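Local coordinates for protein NAD-dependent formate dehydrogenase gamma subunit (Cupriavidus necator, PDB 6VW7) that carries a [2Fe-2S] cluster in a thioredoxin-like domain and probably passes electrons within an NAD-dependent formate dehydrogenase, at residues L100-A104 / V148-D154; T116-V121 / V157-R161. All coordinates share one frame; numbering follows the deposited sequence.

Contact 1: L100-A104 / V148-D154; sequences LAEHA and VDARRFD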
ATOM      1  N   LEU A 100      -8.715 -19.568  -7.619  1.00 39.15           N
ATOM      2  CA  LEU A 100      -7.287 -19.725  -7.863  1.00 40.38           C
ATOM      3  C   LEU A 100      -6.611 -20.447  -6.705  1.00 39.91           C
ATOM      4  O   LEU A 100      -5.748 -21.307  -6.921  1.00 41.20           O
ATOM      5  CB  LEU A 100      -6.640 -18.359  -8.097  1.00 39.61           C
ATOM      6  CG  LEU A 100      -5.111 -18.353  -8.228  1.00 39.36           C
ATOM      7  CD1 LEU A 100      -4.637 -19.125  -9.462  1.00 39.61           C
ATOM      8  CD2 LEU A 100      -4.580 -16.924  -8.249  1.00 39.26           C
ATOM      9  N   ALA A 101      -6.996 -20.110  -5.466  1.00 38.58           N
ATOM     10  CA  ALA A 101      -6.425 -20.774  -4.295  1.00 37.05           C
ATOM     11  C   ALA A 101      -6.805 -22.251  -4.249  1.00 40.73           C
ATOM     12  O   ALA A 101      -5.994 -23.097  -3.853  1.00 43.09           O
ATOM     13  CB  ALA A 101      -6.871 -20.066  -3.019  1.00 35.07           C
ATOM     14  N   GLU A 102      -8.038 -22.582  -4.634  1.00 44.01           N
ATOM     15  CA  GLU A 102      -8.430 -23.984  -4.694  1.00 48.29           C
ATOM     16  C   GLU A 102      -7.635 -24.715  -5.762  1.00 48.53           C
ATOM     17  O   GLU A 102      -7.170 -25.840  -5.543  1.00 51.13           O
ATOM     18  CB  GLU A 102      -9.923 -24.111  -4.984  1.00 51.67           C
ATOM     19  CG  GLU A 102     -10.832 -23.535  -3.928  1.00 56.32           C
ATOM     20  CD  GLU A 102     -12.226 -23.258  -4.470  1.00 62.57           C
ATOM     21  OE1 GLU A 102     -12.999 -22.530  -3.806  1.00 64.07           O
ATOM     22  OE2 GLU A 102     -12.540 -23.759  -5.574  1.00 65.10           O
ATOM     23  N   HIS A 103      -7.473 -24.092  -6.932  1.00 47.05           N
ATOM     24  CA  HIS A 103      -6.706 -24.725  -7.998  1.00 47.98           C
ATOM     25  C   HIS A 103      -5.252 -24.914  -7.596  1.00 46.64           C
ATOM     26  O   HIS A 103      -4.661 -25.968  -7.857  1.00 46.87           O
ATOM     27  CB  HIS A 103      -6.780 -23.908  -9.284  1.00 48.91           C
ATOM     28  CG  HIS A 103      -5.841 -24.401 -10.339  1.00 48.12           C
ATOM     29  ND1 HIS A 103      -6.055 -25.575 -11.028  1.00 49.75           N
ATOM     30  CD2 HIS A 103      -4.660 -23.911 -10.788  1.00 46.47           C
ATOM     31  CE1 HIS A 103      -5.059 -25.778 -11.873  1.00 49.45           C
ATOM     32  NE2 HIS A 103      -4.198 -24.783 -11.747  1.00 48.41           N
ATOM     33  N   ALA A 104      -4.655 -23.893  -6.977  1.00 43.25           N
ATOM     34  CA  ALA A 104      -3.246 -23.972  -6.620  1.00 44.15           C
ATOM     35  C   ALA A 104      -2.973 -25.168  -5.719  1.00 47.00           C
ATOM     36  O   ALA A 104      -1.964 -25.862  -5.889  1.00 49.07           O
ATOM     37  CB  ALA A 104      -2.803 -22.677  -5.941  1.00 40.89           C
ATOM     38  N   VAL A 148      -3.947 -13.580 -12.616  1.00 31.37           N
ATOM     39  CA  VAL A 148      -3.535 -14.978 -12.573  1.00 33.29           C
ATOM     40  C   VAL A 148      -4.769 -15.875 -12.552  1.00 36.39           C
ATOM     41  O   VAL A 148      -5.583 -15.814 -11.626  1.00 34.52           O
ATOM     42  CB  VAL A 148      -2.628 -15.258 -11.368  1.00 32.05           C
ATOM     43  CG1 VAL A 148      -2.205 -16.738 -11.352  1.00 30.47           C
ATOM     44  CG2 VAL A 148      -1.420 -14.342 -11.386  1.00 30.69           C
ATOM     45  N   ASP A 149      -4.899 -16.721 -13.565  1.00 40.31           N
ATOM     46  CA  ASP A 149      -5.905 -17.768 -13.589  1.00 44.24           C
ATOM     47  C   ASP A 149      -5.209 -19.129 -13.524  1.00 40.95           C
ATOM     48  O   ASP A 149      -3.984 -19.214 -13.356  1.00 42.51           O
ATOM     49  CB  ASP A 149      -6.790 -17.609 -14.829  1.00 49.66           C
ATOM     50  CG  ASP A 149      -6.012 -17.757 -16.131  1.00 52.62           C
ATOM     51  OD1 ASP A 149      -4.795 -18.075 -16.096  1.00 52.87           O
ATOM     52  OD2 ASP A 149      -6.626 -17.538 -17.196  1.00 55.13           O
ATOM     53  N   ALA A 150      -5.993 -20.202 -13.652  1.00 40.64           N
ATOM     54  CA  ALA A 150      -5.437 -21.543 -13.499  1.00 41.20           C
ATOM     55  C   ALA A 150      -4.351 -21.814 -14.534  1.00 47.00           C
ATOM     56  O   ALA A 150      -3.302 -22.392 -14.210  1.00 46.11           O
ATOM     57  CB  ALA A 150      -6.552 -22.585 -13.599  1.00 43.66           C
ATOM     58  N   ARG A 151      -4.571 -21.387 -15.779  1.00 46.94           N
ATOM     59  CA  ARG A 151      -3.558 -21.594 -16.809  1.00 49.97           C
ATOM     60  C   ARG A 151      -2.271 -20.854 -16.464  1.00 48.31           C
ATOM     61  O   ARG A 151      -1.190 -21.455 -16.433  1.00 49.73           O
ATOM     62  CB  ARG A 151      -4.093 -21.161 -18.176  1.00 49.40           C
ATOM     63  N   ARG A 152      -2.365 -19.549 -16.175  1.00 47.63           N
ATOM     64  CA  ARG A 152      -1.151 -18.786 -15.894  1.00 47.38           C
ATOM     65  C   ARG A 152      -0.445 -19.290 -14.645  1.00 45.24           C
ATOM     66  O   ARG A 152       0.789 -19.269 -14.584  1.00 44.73           O
ATOM     67  CB  ARG A 152      -1.466 -17.294 -15.762  1.00 48.42           C
ATOM     68  CG  ARG A 152      -1.942 -16.651 -17.062  1.00 54.02           C
ATOM     69  CD  ARG A 152      -1.982 -15.127 -16.963  1.00 57.55           C
ATOM     70  NE  ARG A 152      -3.317 -14.601 -17.250  1.00 62.37           N
ATOM     71  CZ  ARG A 152      -3.614 -13.800 -18.273  1.00 65.41           C
ATOM     72  NH1 ARG A 152      -2.663 -13.411 -19.112  1.00 66.30           N
ATOM     73  NH2 ARG A 152      -4.861 -13.373 -18.446  1.00 66.29           N
ATOM     74  N   PHE A 153      -1.201 -19.743 -13.639  1.00 46.16           N
ATOM     75  CA  PHE A 153      -0.572 -20.311 -12.451  1.00 44.84           C
ATOM     76  C   PHE A 153       0.276 -21.524 -12.808  1.00 47.49           C
ATOM     77  O   PHE A 153       1.460 -21.590 -12.456  1.00 45.61           O
ATOM     78  CB  PHE A 153      -1.624 -20.687 -11.408  1.00 43.17           C
ATOM     79  CG  PHE A 153      -1.036 -21.167 -10.103  1.00 42.15           C
ATOM     80  CD1 PHE A 153      -0.662 -20.267  -9.117  1.00 38.25           C
ATOM     81  CD2 PHE A 153      -0.838 -22.521  -9.871  1.00 43.21           C
ATOM     82  CE1 PHE A 153      -0.110 -20.714  -7.924  1.00 37.16           C
ATOM     83  CE2 PHE A 153      -0.290 -22.969  -8.678  1.00 41.07           C
ATOM     84  CZ  PHE A 153       0.073 -22.063  -7.707  1.00 38.66           C
ATOM     85  N   ASP A 154      -0.310 -22.494 -13.519  1.00 49.84           N
ATOM     86  CA  ASP A 154       0.449 -23.682 -13.903  1.00 52.39           C
ATOM     87  C   ASP A 154       1.667 -23.309 -14.733  1.00 50.83           C
ATOM     88  O   ASP A 154       2.734 -23.915 -14.585  1.00 49.44           O
ATOM     89  CB  ASP A 154      -0.436 -24.659 -14.677  1.00 57.35           C
ATOM     90  CG  ASP A 154      -1.574 -25.207 -13.841  1.00 59.99           C
ATOM     91  OD1 ASP A 154      -1.569 -24.988 -12.608  1.00 60.74           O
ATOM     92  OD2 ASP A 154      -2.462 -25.873 -14.415  1.00 61.50           O
TER
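The helices bearing L100-A104 and A150-D154 run in roughly the same direction, their local axes 10.2 Å apart at closest approach and crossing at -42°, with L100 abreast of A150 and A104 abreast of F153. The imidazole of H103 lies flat against A150: the methyl CB sits over the centre of one ring face in a CH-pi contact, 3.6 Å from the centroid. With CG anti to the backbone N (chi1 171°), the ring extends far enough to bring its NE2-H to D154, where NE2 donates to OD1 at 2.8 Å. OD1 is met on its syn side, 31° out of the carboxylate plane. A methyl over one face and an acid near the ring's edge together restrict its rotation. A neighbouring carboxylate of this kind would be expected to stabilise a protonated imidazole. Deeper in, the contact turns apolar. A104 CB sits over one face of the F153 ring at its far end, 3.4 Å from CZ, while L100 CD1 lies 3.9 Å from both F153 CB and V148 CG1. D149 starts the second helix as its N-cap, its OD1 taking the R152 N-H at 2.8 Å in an almost straight bond. Both helices lie on one side of the thioredoxin-like sheet: L100 continues onto V86 and V138 and F153 onto V84, while L108 and A107, farther along helix 97-108, meet F153 and D154.

Contact 2: T116-V121 / V157-R161; sequences TADGQV and VRSLR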
ATOM      1  N   THR A 116       5.422 -28.523  -1.252  1.00 52.92           N
ATOM      2  CA  THR A 116       5.211 -29.661  -2.137  1.00 53.60           C
ATOM      3  C   THR A 116       6.112 -30.830  -1.751  1.00 54.22           C
ATOM      4  O   THR A 116       7.136 -30.673  -1.076  1.00 54.08           O
ATOM      5  CB  THR A 116       5.483 -29.272  -3.593  1.00 55.15           C
ATOM      6  OG1 THR A 116       6.825 -28.778  -3.719  1.00 55.17           O
ATOM      7  CG2 THR A 116       4.500 -28.212  -4.064  1.00 53.59           C
ATOM      8  N   ALA A 117       5.722 -32.022  -2.213  1.00 54.31           N
ATOM      9  CA  ALA A 117       6.454 -33.232  -1.855  1.00 54.02           C
ATOM     10  C   ALA A 117       7.867 -33.232  -2.429  1.00 56.18           C
ATOM     11  O   ALA A 117       8.785 -33.769  -1.798  1.00 55.80           O
ATOM     12  CB  ALA A 117       5.683 -34.469  -2.321  1.00 53.99           C
ATOM     13  N   ASP A 118       8.067 -32.631  -3.606  1.00 57.82           N
ATOM     14  CA  ASP A 118       9.399 -32.492  -4.187  1.00 61.10           C
ATOM     15  C   ASP A 118      10.170 -31.295  -3.634  1.00 57.92           C
ATOM     16  O   ASP A 118      11.261 -30.999  -4.132  1.00 58.66           O
ATOM     17  CB  ASP A 118       9.309 -32.396  -5.716  1.00 65.94           C
ATOM     18  CG  ASP A 118       8.695 -31.087  -6.196  1.00 68.39           C
ATOM     19  OD1 ASP A 118       7.962 -30.433  -5.423  1.00 68.52           O
ATOM     20  OD2 ASP A 118       8.941 -30.716  -7.365  1.00 69.69           O
ATOM     21  N   GLY A 119       9.622 -30.594  -2.638  1.00 56.67           N
ATOM     22  CA  GLY A 119      10.299 -29.476  -2.004  1.00 53.25           C
ATOM     23  C   GLY A 119      10.529 -28.249  -2.861  1.00 51.41           C
ATOM     24  O   GLY A 119      11.304 -27.371  -2.460  1.00 48.45           O
ATOM     25  N   GLN A 120       9.885 -28.144  -4.023  1.00 52.38           N
ATOM     26  CA  GLN A 120      10.159 -27.033  -4.931  1.00 51.68           C
ATOM     27  C   GLN A 120       9.352 -25.781  -4.609  1.00 48.15           C
ATOM     28  O   GLN A 120       9.845 -24.663  -4.811  1.00 45.58           O
ATOM     29  CB  GLN A 120       9.886 -27.454  -6.378  1.00 55.87           C
ATOM     30  CG  GLN A 120      10.969 -28.352  -6.958  1.00 58.90           C
ATOM     31  CD  GLN A 120      12.360 -27.814  -6.702  1.00 59.71           C
ATOM     32  OE1 GLN A 120      12.741 -26.769  -7.231  1.00 60.66           O
ATOM     33  NE2 GLN A 120      13.120 -28.515  -5.866  1.00 58.46           N
ATOM     34  N   VAL A 121       8.135 -25.931  -4.097  1.00 45.92           N
ATOM     35  CA  VAL A 121       7.234 -24.806  -3.890  1.00 42.68           C
ATOM     36  C   VAL A 121       6.683 -24.861  -2.473  1.00 42.65           C
ATOM     37  O   VAL A 121       6.238 -25.918  -2.014  1.00 42.31           O
ATOM     38  CB  VAL A 121       6.081 -24.804  -4.913  1.00 41.62           C
ATOM     39  CG1 VAL A 121       4.983 -23.804  -4.499  1.00 40.28           C
ATOM     40  CG2 VAL A 121       6.601 -24.472  -6.295  1.00 39.55           C
ATOM     41  N   VAL A 157       4.373 -21.884 -12.373  1.00 50.83           N
ATOM     42  CA  VAL A 157       4.940 -22.959 -11.565  1.00 49.84           C
ATOM     43  C   VAL A 157       5.846 -23.845 -12.418  1.00 53.79           C
ATOM     44  O   VAL A 157       6.911 -24.295 -11.966  1.00 54.37           O
ATOM     45  CB  VAL A 157       3.807 -23.758 -10.891  1.00 47.91           C
ATOM     46  CG1 VAL A 157       4.333 -25.063 -10.306  1.00 48.58           C
ATOM     47  CG2 VAL A 157       3.124 -22.902  -9.813  1.00 44.73           C
ATOM     48  N   ARG A 158       5.438 -24.105 -13.664  1.00 55.24           N
ATOM     49  CA  ARG A 158       6.287 -24.837 -14.600  1.00 57.87           C
ATOM     50  C   ARG A 158       7.633 -24.145 -14.781  1.00 56.81           C
ATOM     51  O   ARG A 158       8.680 -24.804 -14.803  1.00 57.66           O
ATOM     52  CB  ARG A 158       5.576 -24.976 -15.948  1.00 60.60           C
ATOM     53  CG  ARG A 158       6.193 -26.000 -16.896  1.00 65.37           C
ATOM     54  CD  ARG A 158       5.658 -25.856 -18.320  1.00 67.77           C
ATOM     55  NE  ARG A 158       4.213 -25.629 -18.361  1.00 69.43           N
ATOM     56  CZ  ARG A 158       3.643 -24.501 -18.781  1.00 68.55           C
ATOM     57  NH1 ARG A 158       4.394 -23.491 -19.211  1.00 68.31           N
ATOM     58  NH2 ARG A 158       2.319 -24.384 -18.778  1.00 67.31           N
ATOM     59  N   SER A 159       7.622 -22.814 -14.913  1.00 56.50           N
ATOM     60  CA  SER A 159       8.861 -22.059 -15.096  1.00 56.51           C
ATOM     61  C   SER A 159       9.799 -22.212 -13.906  1.00 55.16           C
ATOM     62  O   SER A 159      11.023 -22.280 -14.077  1.00 52.14           O
ATOM     63  CB  SER A 159       8.549 -20.585 -15.329  1.00 58.82           C
ATOM     64  OG  SER A 159       7.574 -20.442 -16.344  1.00 62.09           O
ATOM     65  N   LEU A 160       9.249 -22.228 -12.691  1.00 56.51           N
ATOM     66  CA  LEU A 160      10.074 -22.413 -11.503  1.00 58.91           C
ATOM     67  C   LEU A 160      10.815 -23.744 -11.560  1.00 65.41           C
ATOM     68  O   LEU A 160      12.047 -23.791 -11.464  1.00 65.93           O
ATOM     69  CB  LEU A 160       9.206 -22.324 -10.247  1.00 55.45           C
ATOM     70  CG  LEU A 160       8.497 -20.989 -10.020  1.00 53.06           C
ATOM     71  CD1 LEU A 160       7.549 -21.088  -8.844  1.00 51.36           C
ATOM     72  CD2 LEU A 160       9.498 -19.855  -9.814  1.00 49.12           C
ATOM     73  N   ARG A 161      10.075 -24.835 -11.739  1.00 70.28           N
ATOM     74  CA  ARG A 161      10.654 -26.173 -11.814  1.00 76.58           C
ATOM     75  C   ARG A 161      11.573 -26.346 -13.024  1.00 78.20           C
ATOM     76  O   ARG A 161      12.794 -26.445 -12.877  1.00 78.67           O
ATOM     77  CB  ARG A 161       9.540 -27.225 -11.837  1.00 79.98           C
ATOM     78  CG  ARG A 161       9.059 -27.617 -10.449  1.00 80.53           C
ATOM     79  CD  ARG A 161       7.666 -28.223 -10.457  1.00 81.13           C
ATOM     80  NE  ARG A 161       7.242 -28.568  -9.100  1.00 79.95           N
ATOM     81  CZ  ARG A 161       5.982 -28.772  -8.734  1.00 78.37           C
ATOM     82  NH1 ARG A 161       5.003 -28.660  -9.621  1.00 77.67           N
ATOM     83  NH2 ARG A 161       5.701 -29.079  -7.476  1.00 77.71           N
TER
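T116 opens a type I beta turn ending at G119 and faces R161, its CG2 methyl 3.7 Å from R161 NH2. The threonine hydroxyl turns inward to the turn itself: OG1 donates to D118 OD1 at 2.6 Å and accepts the N-H of V121 at 3.2 Å, bracing the bend from within. D118, with CG lodged between its own backbone N and carbonyl carbon (chi1 70°), points its carboxylate at the arginine. The salt bridge uses both oxygens, OD2 lying 3.2 Å from R161 NE and OD1 3.3 Å from R161 NH2, but both hydrogen bonds are weak; the two planes stand 61° apart, unlike the flat, two-pronged pairing of a coplanar Arg-Asp pair. D118 OD1 also receives a weak bond from Q120 N. The turn is the hairpin connection between antiparallel strands 114-115 and 121-126 at one edge of the thioredoxin-like sheet; T116 N bonds to V121 O across its base, and G119 and Q120 make backbone bonds to R81 and H82 beside it. The Q120 side chain crosses that of R161 at a slant, CG to CG 4.0 Å and CB near NE; the arginine chain is extended from CG to NE, which carries its guanidinium on to D118. V121 enters the strand with its side chain turned to helix 150-160, where CG2 meets L160 CD1 at 4.3 Å. V121 and L160 both also touch V84, and L108 of helix 97-108 lies against T116, V121 and V157.

Overall arrangement
Helix 150-160 serves both contacts, its N-terminal part in contact 1 and its C-terminal end in contact 2, with the two centres 14 Å apart. Contact 1 joins it to helix 97-108 and is the more buried, an apolar interior edged by one His-carboxylate hydrogen bond, H103 to D154; the side chain of L100 lies about 9 Å from the [2Fe-2S] cluster. Contact 2 lies away from the cluster, joining the helix to a hairpin turn through a more exposed, weakly bonded salt bridge with one apolar pair, V121 and L160, beside it. V84 of the central strand 82-87 and L108 of helix 97-108 touch residues of both, linking the two interiors.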